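Local atomic coordinates of BIFUNCTIONAL PROTEIN Proline utilization A (PutA) (Corynebacterium freiburgense, PDB entry 5UX5), a protein that probably oxidises proline to glutamate in two steps, pairing an FAD-dependent proline dehydrogenase with an NAD-dependent aldehyde dehydrogenase in one chain. Residues Leu162-Glu166 and Asp746-Arg752; His579-His585 and Leu910-Ile916; Arg940-Asp945 and Leu1045-Arg1049. One frame throughout, in Å; residues are numbered along the deposited sequence.

Contact 1: residues Leu162-Glu166 and Asp746-Arg752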
loop_
_atom_site.group_PDB
_atom_site.type_symbol
_atom_site.label_atom_id
_atom_site.label_comp_id
_atom_site.label_asym_id
_atom_site.label_seq_id
_atom_site.Cartn_x
_atom_site.Cartn_y
_atom_site.Cartn_z
ATOM N N LEU A 162 -17.654 -1.659 -0.580
ATOM C CA LEU A 162 -16.594 -1.637 -1.578
ATOM C C LEU A 162 -17.042 -1.123 -2.939
ATOM O O LEU A 162 -16.188 -0.735 -3.741
ATOM C CB LEU A 162 -15.997 -3.040 -1.725
ATOM C CG LEU A 162 -15.488 -3.522 -0.356
ATOM C CD1 LEU A 162 -14.940 -4.938 -0.361
ATOM C CD2 LEU A 162 -14.448 -2.576 0.178
ATOM N N GLY A 163 -18.355 -1.077 -3.217
ATOM C CA GLY A 163 -18.837 -0.623 -4.507
ATOM C C GLY A 163 -20.075 0.247 -4.395
ATOM O O GLY A 163 -20.657 0.397 -3.323
ATOM N N ASP A 164 -20.476 0.823 -5.529
ATOM C CA ASP A 164 -21.665 1.675 -5.515
ATOM C C ASP A 164 -22.938 0.889 -5.231
ATOM O O ASP A 164 -23.922 1.468 -4.764
ATOM C CB ASP A 164 -21.821 2.429 -6.835
ATOM C CG ASP A 164 -20.851 3.603 -6.966
ATOM O OD1 ASP A 164 -20.488 4.253 -5.935
ATOM O OD2 ASP A 164 -20.463 3.863 -8.134
ATOM N N GLY A 165 -22.953 -0.408 -5.525
ATOM C CA GLY A 165 -24.110 -1.252 -5.271
ATOM C C GLY A 165 -24.447 -1.300 -3.798
ATOM O O GLY A 165 -25.566 -0.983 -3.399
ATOM N N GLU A 166 -23.495 -1.733 -2.973
ATOM C CA GLU A 166 -23.746 -1.762 -1.544
ATOM C C GLU A 166 -23.876 -0.366 -0.961
ATOM O O GLU A 166 -24.597 -0.181 0.020
ATOM C CB GLU A 166 -22.645 -2.529 -0.837
ATOM C CG GLU A 166 -22.850 -2.668 0.656
ATOM C CD GLU A 166 -24.118 -3.398 1.056
ATOM O OE1 GLU A 166 -24.612 -4.270 0.279
ATOM O OE2 GLU A 166 -24.568 -3.115 2.203
ATOM N N ASP A 746 -19.030 -5.757 -7.549
ATOM C CA ASP A 746 -19.490 -4.429 -7.149
ATOM C C ASP A 746 -18.332 -3.431 -7.117
ATOM O O ASP A 746 -18.439 -2.304 -7.616
ATOM C CB ASP A 746 -20.191 -4.519 -5.796
ATOM C CG ASP A 746 -20.903 -3.222 -5.409
ATOM O OD1 ASP A 746 -21.141 -2.384 -6.305
ATOM O OD2 ASP A 746 -21.250 -3.045 -4.216
ATOM N N ALA A 747 -17.210 -3.833 -6.532
ATOM C CA ALA A 747 -16.060 -2.936 -6.457
ATOM C C ALA A 747 -15.512 -2.596 -7.845
ATOM O O ALA A 747 -15.050 -1.476 -8.080
ATOM C CB ALA A 747 -14.985 -3.569 -5.581
ATOM N N THR A 748 -15.509 -3.561 -8.766
ATOM C CA THR A 748 -14.936 -3.309 -10.086
ATOM C C THR A 748 -15.815 -2.370 -10.911
ATOM O O THR A 748 -15.319 -1.433 -11.551
ATOM C CB THR A 748 -14.713 -4.639 -10.801
ATOM O OG1 THR A 748 -13.851 -5.434 -9.998
ATOM C CG2 THR A 748 -14.042 -4.430 -12.135
ATOM N N ARG A 749 -17.129 -2.606 -10.917
ATOM C CA ARG A 749 -18.029 -1.680 -11.594
ATOM C C ARG A 749 -17.931 -0.262 -11.020
ATOM O O ARG A 749 -18.315 0.692 -11.700
ATOM C CB ARG A 749 -19.465 -2.193 -11.523
ATOM C CG ARG A 749 -19.689 -3.559 -12.160
ATOM C CD ARG A 749 -21.189 -3.780 -12.512
ATOM N NE ARG A 749 -21.479 -5.057 -13.185
ATOM C CZ ARG A 749 -21.184 -5.353 -14.462
ATOM N NH1 ARG A 749 -20.558 -4.481 -15.261
ATOM N NH2 ARG A 749 -21.512 -6.544 -14.954
ATOM N N THR A 750 -17.434 -0.095 -9.783
ATOM C CA THR A 750 -17.371 1.225 -9.156
ATOM C C THR A 750 -16.120 2.045 -9.523
ATOM O O THR A 750 -16.136 3.268 -9.366
ATOM C CB THR A 750 -17.497 1.073 -7.626
ATOM O OG1 THR A 750 -18.758 0.472 -7.318
ATOM C CG2 THR A 750 -17.447 2.401 -6.902
ATOM N N LEU A 751 -15.055 1.437 -10.030
ATOM C CA LEU A 751 -13.881 2.215 -10.419
ATOM C C LEU A 751 -14.220 3.301 -11.435
ATOM O O LEU A 751 -14.906 3.050 -12.430
ATOM C CB LEU A 751 -12.814 1.295 -10.999
ATOM C CG LEU A 751 -12.115 0.392 -10.005
ATOM C CD1 LEU A 751 -11.410 -0.707 -10.763
ATOM C CD2 LEU A 751 -11.135 1.221 -9.176
ATOM N N ARG A 752 -13.680 4.502 -11.210
ATOM C CA ARG A 752 -13.887 5.639 -12.107
ATOM C C ARG A 752 -12.773 5.624 -13.158
ATOM O O ARG A 752 -11.601 5.842 -12.830
ATOM C CB ARG A 752 -13.857 6.969 -11.358
ATOM C CG ARG A 752 -14.837 7.158 -10.206
ATOM C CD ARG A 752 -16.293 6.823 -10.485
ATOM N NE ARG A 752 -17.032 6.786 -9.220
ATOM C CZ ARG A 752 -18.150 6.093 -9.009
ATOM N NH1 ARG A 752 -18.689 5.351 -9.988
ATOM N NH2 ARG A 752 -18.722 6.135 -7.803
#
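With its CG swung opposite the backbone N (chi1 -171°), Asp-746 aims its carboxylate at the first turn of helix 164-178, where the N-H groups of Gly-165 and Glu-166 point toward it; Arg-752, bent at chi2 (-50°), turns its guanidinium back to Asp-164. The Asp-746 oxygens divide the work. OD1 accepts from Gly-165 N at 2.8 Å through its syn lone pair, while OD2 accepts from Glu-166 N at 2.9 Å, also on the syn side but somewhat out of the carboxylate plane. Two N-H groups thus fix the rotation of this group. A third, Asp-164 N, goes to Thr-750 OG1, modelled at 2.5 Å, a doubtful length at 2.70 Å resolution. Thr-750 OG1 in turn donates to Asp-746 O at 2.8 Å, one turn earlier in its own helix, and so the hydroxyl appears to bridge the two helices. Gly-163, at the N-cap position, brings its CA to 4.1 Å from Ala-747 CA, evidence of close backbone passage.

A salt bridge adds a second grip. Arg-752 holds a single oxygen end-on, with Asp-164 OD2 lying 2.9 Å from its NH2 and 3.0 Å from its NH1. The carboxylate and guanidinium planes are only 19° apart, nearly coplanar. Asp-164 OD1 has a salt bridge to Arg-212, so two arginines share the carboxylate. Gln-196 reaches the same junction by bonding to Ala-747 O.

Gly-163 having no side chain, Asp-746 and Thr-750 take over N-capping in trans, and the helix dipole would probably stabilise the negative charge. These groups come from the aldehyde dehydrogenase part, and the capped helix belongs to the beta/alpha barrel of the proline dehydrogenase.

Contact 2: residues His579-His585 and Leu910-Ile916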
loop_
_atom_site.group_PDB
_atom_site.type_symbol
_atom_site.label_atom_id
_atom_site.label_comp_id
_atom_site.label_asym_id
_atom_site.label_seq_id
_atom_site.Cartn_x
_atom_site.Cartn_y
_atom_site.Cartn_z
ATOM N N HIS A 579 36.433 -11.330 2.309
ATOM C CA HIS A 579 37.360 -12.233 1.646
ATOM C C HIS A 579 37.369 -12.103 0.130
ATOM O O HIS A 579 38.059 -12.882 -0.537
ATOM C CB HIS A 579 37.027 -13.655 2.078
ATOM C CG HIS A 579 37.083 -13.832 3.559
ATOM N ND1 HIS A 579 38.272 -14.018 4.239
ATOM C CD2 HIS A 579 36.112 -13.782 4.502
ATOM C CE1 HIS A 579 38.025 -14.121 5.531
ATOM N NE2 HIS A 579 36.723 -13.963 5.718
ATOM N N SER A 580 36.680 -11.104 -0.424
ATOM C CA SER A 580 36.665 -10.819 -1.852
ATOM C C SER A 580 36.700 -9.315 -2.070
ATOM O O SER A 580 36.368 -8.532 -1.177
ATOM C CB SER A 580 35.430 -11.406 -2.518
ATOM O OG SER A 580 34.326 -11.362 -1.630
ATOM N N LYS A 581 37.111 -8.912 -3.266
ATOM C CA LYS A 581 37.223 -7.502 -3.615
ATOM C C LYS A 581 36.416 -7.218 -4.873
ATOM O O LYS A 581 36.490 -7.967 -5.859
ATOM C CB LYS A 581 38.694 -7.072 -3.825
ATOM C CG LYS A 581 38.841 -5.584 -4.165
ATOM C CD LYS A 581 40.282 -5.095 -4.364
ATOM C CE LYS A 581 40.969 -5.693 -5.567
ATOM N NZ LYS A 581 42.301 -5.066 -5.822
ATOM N N PHE A 582 35.681 -6.108 -4.851
ATOM C CA PHE A 582 34.786 -5.739 -5.943
ATOM C C PHE A 582 35.463 -4.728 -6.859
ATOM O O PHE A 582 36.172 -3.834 -6.397
ATOM C CB PHE A 582 33.478 -5.176 -5.383
ATOM C CG PHE A 582 32.517 -4.668 -6.410
ATOM C CD1 PHE A 582 31.743 -5.560 -7.167
ATOM C CD2 PHE A 582 32.326 -3.299 -6.581
ATOM C CE1 PHE A 582 30.812 -5.101 -8.092
ATOM C CE2 PHE A 582 31.403 -2.830 -7.508
ATOM C CZ PHE A 582 30.642 -3.744 -8.262
ATOM N N THR A 583 35.286 -4.908 -8.161
ATOM C CA THR A 583 35.762 -3.955 -9.160
ATOM C C THR A 583 34.587 -3.578 -10.045
ATOM O O THR A 583 34.066 -4.447 -10.775
ATOM C CB THR A 583 36.903 -4.549 -9.980
ATOM O OG1 THR A 583 37.969 -4.889 -9.087
ATOM C CG2 THR A 583 37.400 -3.550 -11.028
ATOM N N PRO A 584 34.142 -2.326 -10.018
ATOM C CA PRO A 584 32.961 -1.945 -10.805
ATOM C C PRO A 584 33.211 -1.956 -12.300
ATOM O O PRO A 584 34.336 -1.794 -12.781
ATOM C CB PRO A 584 32.660 -0.519 -10.333
ATOM C CG PRO A 584 33.984 0.002 -9.796
ATOM C CD PRO A 584 34.627 -1.228 -9.164
ATOM N N HIS A 585 32.121 -2.166 -13.031
ATOM C CA HIS A 585 32.017 -1.842 -14.446
ATOM C C HIS A 585 32.402 -0.380 -14.685
ATOM O O HIS A 585 32.330 0.452 -13.771
ATOM C CB HIS A 585 30.568 -2.053 -14.924
ATOM C CG HIS A 585 30.100 -3.472 -14.899
ATOM N ND1 HIS A 585 28.774 -3.807 -14.724
ATOM C CD2 HIS A 585 30.762 -4.637 -15.079
ATOM C CE1 HIS A 585 28.642 -5.121 -14.765
ATOM N NE2 HIS A 585 29.834 -5.646 -14.983
ATOM N N LEU A 910 26.979 -5.097 -10.424
ATOM C CA LEU A 910 27.427 -4.200 -11.487
ATOM C C LEU A 910 28.948 -4.107 -11.513
ATOM O O LEU A 910 29.566 -3.042 -11.545
ATOM C CB LEU A 910 26.767 -2.831 -11.335
ATOM C CG LEU A 910 25.232 -2.923 -11.491
ATOM C CD1 LEU A 910 24.588 -1.573 -11.516
ATOM C CD2 LEU A 910 24.826 -3.739 -12.751
ATOM N N GLY A 911 29.556 -5.281 -11.519
ATOM C CA GLY A 911 31.000 -5.364 -11.535
ATOM C C GLY A 911 31.422 -6.808 -11.477
ATOM O O GLY A 911 30.658 -7.712 -11.823
ATOM N N THR A 912 32.642 -7.022 -11.012
ATOM C CA THR A 912 33.185 -8.368 -10.918
ATOM C C THR A 912 33.891 -8.515 -9.587
ATOM O O THR A 912 34.430 -7.542 -9.065
ATOM C CB THR A 912 34.149 -8.648 -12.059
ATOM O OG1 THR A 912 35.037 -7.533 -12.210
ATOM C CG2 THR A 912 33.367 -8.867 -13.359
ATOM N N TRP A 913 33.882 -9.734 -9.042
ATOM C CA TRP A 913 34.504 -10.033 -7.759
ATOM C C TRP A 913 35.676 -10.992 -7.936
ATOM O O TRP A 913 35.668 -11.859 -8.817
ATOM C CB TRP A 913 33.496 -10.642 -6.773
ATOM C CG TRP A 913 32.447 -9.680 -6.301
ATOM C CD1 TRP A 913 31.316 -9.323 -6.957
ATOM C CD2 TRP A 913 32.447 -8.935 -5.071
ATOM N NE1 TRP A 913 30.596 -8.408 -6.219
ATOM C CE2 TRP A 913 31.271 -8.149 -5.059
ATOM C CE3 TRP A 913 33.332 -8.845 -3.989
ATOM C CZ2 TRP A 913 30.961 -7.280 -4.010
ATOM C CZ3 TRP A 913 33.015 -7.996 -2.940
ATOM C CH2 TRP A 913 31.842 -7.226 -2.958
ATOM N N GLU A 914 36.679 -10.839 -7.070
ATOM C CA GLU A 914 37.840 -11.715 -7.071
ATOM C C GLU A 914 38.193 -12.122 -5.651
ATOM O O GLU A 914 38.046 -11.332 -4.718
ATOM C CB GLU A 914 39.051 -11.034 -7.711
ATOM C CG GLU A 914 39.574 -9.798 -6.966
ATOM C CD GLU A 914 40.773 -9.142 -7.659
ATOM O OE1 GLU A 914 41.586 -9.854 -8.289
ATOM O OE2 GLU A 914 40.899 -7.905 -7.591
ATOM N N ASP A 915 38.667 -13.354 -5.486
ATOM C CA ASP A 915 39.220 -13.747 -4.192
ATOM C C ASP A 915 40.436 -12.880 -3.836
ATOM O O ASP A 915 41.204 -12.464 -4.709
ATOM C CB ASP A 915 39.608 -15.231 -4.215
ATOM C CG ASP A 915 38.422 -16.163 -4.042
ATOM O OD1 ASP A 915 37.560 -15.890 -3.193
ATOM O OD2 ASP A 915 38.336 -17.178 -4.758
ATOM N N ILE A 916 40.587 -12.572 -2.547
ATOM C CA ILE A 916 41.793 -11.934 -2.027
ATOM C C ILE A 916 42.407 -12.823 -0.950
ATOM O O ILE A 916 41.803 -13.787 -0.484
ATOM C CB ILE A 916 41.548 -10.513 -1.473
ATOM C CG1 ILE A 916 40.596 -10.507 -0.281
ATOM C CG2 ILE A 916 41.094 -9.556 -2.561
ATOM C CD1 ILE A 916 40.240 -9.069 0.161
#
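Phe-582 and Trp-913 face each other as a non-hydrogen-bonded pair of an antiparallel ladder and form its tightly packed side. With CG anti to the backbone N (chi1 176°), Phe-582 lays CB over the six-membered ring of Trp-913, 3.5 Å from its centroid and 9° off the normal, a CH-pi contact. The phenyl ring continues past the indole, its plane at 48° to the five-membered ring, neither stacked nor edge-to-face. Trp-913 NE1 is bonded to Ala-908 O, which would restrain the turn of the indole. Farther along, Gly-911 CA lies 3.7 Å from the centroid of the His-585 ring, over its face.

The other side, carrying Lys-581, Thr-583, Thr-912 and Glu-914, is looser and largely open to solvent. Lys-581 and Glu-914 run side by side, pointing the same way, but their salt bridge is long: Lys-581 NZ is 3.6 Å from Glu-914 OE2, and the methylene CE lies nearer that oxygen than the ammonium does. Between these sides the backbone ladder is regular: Thr-583 N donates to Thr-912 O at 2.9 Å and Lys-581 N to Glu-914 O at 3.0 Å. The ladder ends with Ile-916 N on His-579 O and His-585 N on Leu-910 O.

Strand 911-915 thus joins antiparallel to strand 580-591, which pairs in parallel with strands 614-618 and 666-670; Leu-574 of helix 550-574 packs on the aromatic pair, and helix 599-611 receives Leu-910.

Contact 3: residues Arg940-Asp945 and Leu1045-Arg1049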
loop_
_atom_site.group_PDB
_atom_site.type_symbol
_atom_site.label_atom_id
_atom_site.label_comp_id
_atom_site.label_asym_id
_atom_site.label_seq_id
_atom_site.Cartn_x
_atom_site.Cartn_y
_atom_site.Cartn_z
ATOM N N ARG A 940 39.435 -23.514 1.911
ATOM C CA ARG A 940 39.117 -22.110 2.086
ATOM C C ARG A 940 37.688 -21.819 1.634
ATOM O O ARG A 940 36.989 -21.019 2.262
ATOM C CB ARG A 940 40.135 -21.273 1.314
ATOM C CG ARG A 940 39.875 -19.798 1.372
ATOM C CD ARG A 940 40.835 -19.064 0.481
ATOM N NE ARG A 940 40.574 -17.640 0.529
ATOM C CZ ARG A 940 40.916 -16.891 1.570
ATOM N NH1 ARG A 940 41.502 -17.471 2.612
ATOM N NH2 ARG A 940 40.660 -15.583 1.592
ATOM N N ALA A 941 37.234 -22.479 0.556
ATOM C CA ALA A 941 35.862 -22.319 0.082
ATOM C C ALA A 941 34.866 -23.011 1.002
ATOM O O ALA A 941 33.717 -22.560 1.111
ATOM C CB ALA A 941 35.713 -22.859 -1.341
ATOM N N ALA A 942 35.251 -24.134 1.618
ATOM C CA ALA A 942 34.351 -24.779 2.569
ATOM C C ALA A 942 34.086 -23.889 3.773
ATOM O O ALA A 942 32.957 -23.831 4.274
ATOM C CB ALA A 942 34.915 -26.115 3.038
ATOM N N ALA A 943 35.124 -23.218 4.274
ATOM C CA ALA A 943 34.975 -22.408 5.477
ATOM C C ALA A 943 34.183 -21.149 5.199
ATOM O O ALA A 943 33.334 -20.751 6.008
ATOM C CB ALA A 943 36.346 -22.045 6.056
ATOM N N LEU A 944 34.475 -20.499 4.070
ATOM C CA LEU A 944 33.804 -19.256 3.732
ATOM C C LEU A 944 32.327 -19.482 3.414
ATOM O O LEU A 944 31.500 -18.595 3.669
ATOM C CB LEU A 944 34.538 -18.582 2.565
ATOM C CG LEU A 944 35.964 -18.139 2.935
ATOM C CD1 LEU A 944 36.693 -17.499 1.786
ATOM C CD2 LEU A 944 35.952 -17.206 4.097
ATOM N N ASP A 945 31.979 -20.654 2.861
ATOM C CA ASP A 945 30.575 -21.018 2.705
ATOM C C ASP A 945 29.885 -21.083 4.059
ATOM O O ASP A 945 28.785 -20.552 4.240
ATOM C CB ASP A 945 30.445 -22.350 1.965
ATOM C CG ASP A 945 30.754 -22.233 0.463
ATOM O OD1 ASP A 945 30.859 -21.099 -0.051
ATOM O OD2 ASP A 945 30.885 -23.282 -0.218
ATOM N N LEU A 1045 34.904 -18.509 -7.300
ATOM C CA LEU A 1045 35.423 -17.847 -6.110
ATOM C C LEU A 1045 35.397 -18.773 -4.909
ATOM O O LEU A 1045 34.433 -19.517 -4.688
ATOM C CB LEU A 1045 34.642 -16.588 -5.770
ATOM C CG LEU A 1045 34.638 -15.566 -6.882
ATOM C CD1 LEU A 1045 33.990 -14.270 -6.387
ATOM C CD2 LEU A 1045 36.021 -15.343 -7.418
ATOM N N ALA A 1046 36.478 -18.712 -4.134
ATOM C CA ALA A 1046 36.482 -19.372 -2.842
ATOM C C ALA A 1046 35.446 -18.744 -1.931
ATOM O O ALA A 1046 34.790 -19.447 -1.161
ATOM C CB ALA A 1046 37.878 -19.299 -2.224
ATOM N N ASP A 1047 35.285 -17.418 -2.012
ATOM C CA ASP A 1047 34.396 -16.689 -1.115
ATOM C C ASP A 1047 32.952 -17.042 -1.420
ATOM O O ASP A 1047 32.361 -16.503 -2.362
ATOM C CB ASP A 1047 34.593 -15.179 -1.239
ATOM C CG ASP A 1047 34.063 -14.415 0.010
ATOM O OD1 ASP A 1047 33.441 -15.052 0.888
ATOM O OD2 ASP A 1047 34.249 -13.183 0.106
ATOM N N GLY A 1048 32.347 -17.872 -0.566
ATOM C CA GLY A 1048 30.951 -18.216 -0.743
ATOM C C GLY A 1048 30.002 -17.040 -0.613
ATOM O O GLY A 1048 28.895 -17.079 -1.182
ATOM N N ARG A 1049 30.416 -15.980 0.099
ATOM C CA ARG A 1049 29.591 -14.780 0.151
ATOM C C ARG A 1049 29.266 -14.293 -1.247
ATOM O O ARG A 1049 28.207 -13.702 -1.457
ATOM C CB ARG A 1049 30.288 -13.671 0.943
ATOM C CG ARG A 1049 29.430 -12.439 1.159
ATOM C CD ARG A 1049 28.077 -12.819 1.779
ATOM N NE ARG A 1049 27.172 -11.679 1.969
ATOM C CZ ARG A 1049 26.339 -11.210 1.030
ATOM N NH1 ARG A 1049 26.290 -11.764 -0.172
ATOM N NH2 ARG A 1049 25.544 -10.175 1.280
#
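Ala-1046 meets helix 936-953 just ahead of the N-cap residue Asp-1047, where the short helix 1048-1051 begins; the parallel strands in this region of the chain are consistent with the Rossmann-like C-terminal domain of the larger PutA proteins. The fit is one of small groups against a helix flank, and no hydrogen bond spans the two segments. Ala-1046 presents two surfaces. Its CB lies alongside the aliphatic stem of Arg-940, 4.0 Å from CD, that arginine having CG anti to the backbone N (chi1 178°) and its chain extended on to NE. Its carbonyl instead points at the helix backbone: Ala-1046 O receives a CA-H...O contact from Ala-941 CA at 3.3 Å, with 146° at the hydrogen.

Leu-944 directs its CB toward the other segment and sends CD1 against the backbone of the capping residue, 3.8 Å from Asp-1047 CA. The same methyl also lies over one face of the Arg-940 guanidinium, toward its rim, so that the leucine and the aliphatic stem of the arginine present apolar atoms to Ala-1046 and Asp-1047. One turn along from Ala-941, Asp-945 brings OD1 beside Gly-1048 CA; that oxygen has its salt bridge with Arg-989 of helix 984-997.

The polar ends are held beyond the interface, Arg-940 NH2 by Ser-918 OG and Asp-1047 OD2 probably by Ser-580 OG. The other oxygen of Asp-1047 does the capping: OD1 accepts from Arg-1049 N at 3.3 Å, the N-H arriving 60° out of the carboxylate plane.

In the fold
Contacts 2 and 3 are neighbours, their centres about 14 Å apart, whereas contact 1 lies across the chain's centre, its own centre some 54 Å from that of contact 2. Contact 1, partly buried, joins the proline dehydrogenase and aldehyde dehydrogenase parts of the chain through charge and helix-end bonds. Contact 2 is a surface ladder within one beta sheet, dominated by backbone bonds and aromatic packing. Contact 3 is buried and relies on van der Waals fit instead. The two neighbours share a polar seam: Asp-915 of contact 2 probably accepts from Ala-1046 N through OD2 and takes Asp-1047 N on OD1. The ladder's end is thereby tied to the start of helix 1048-1051.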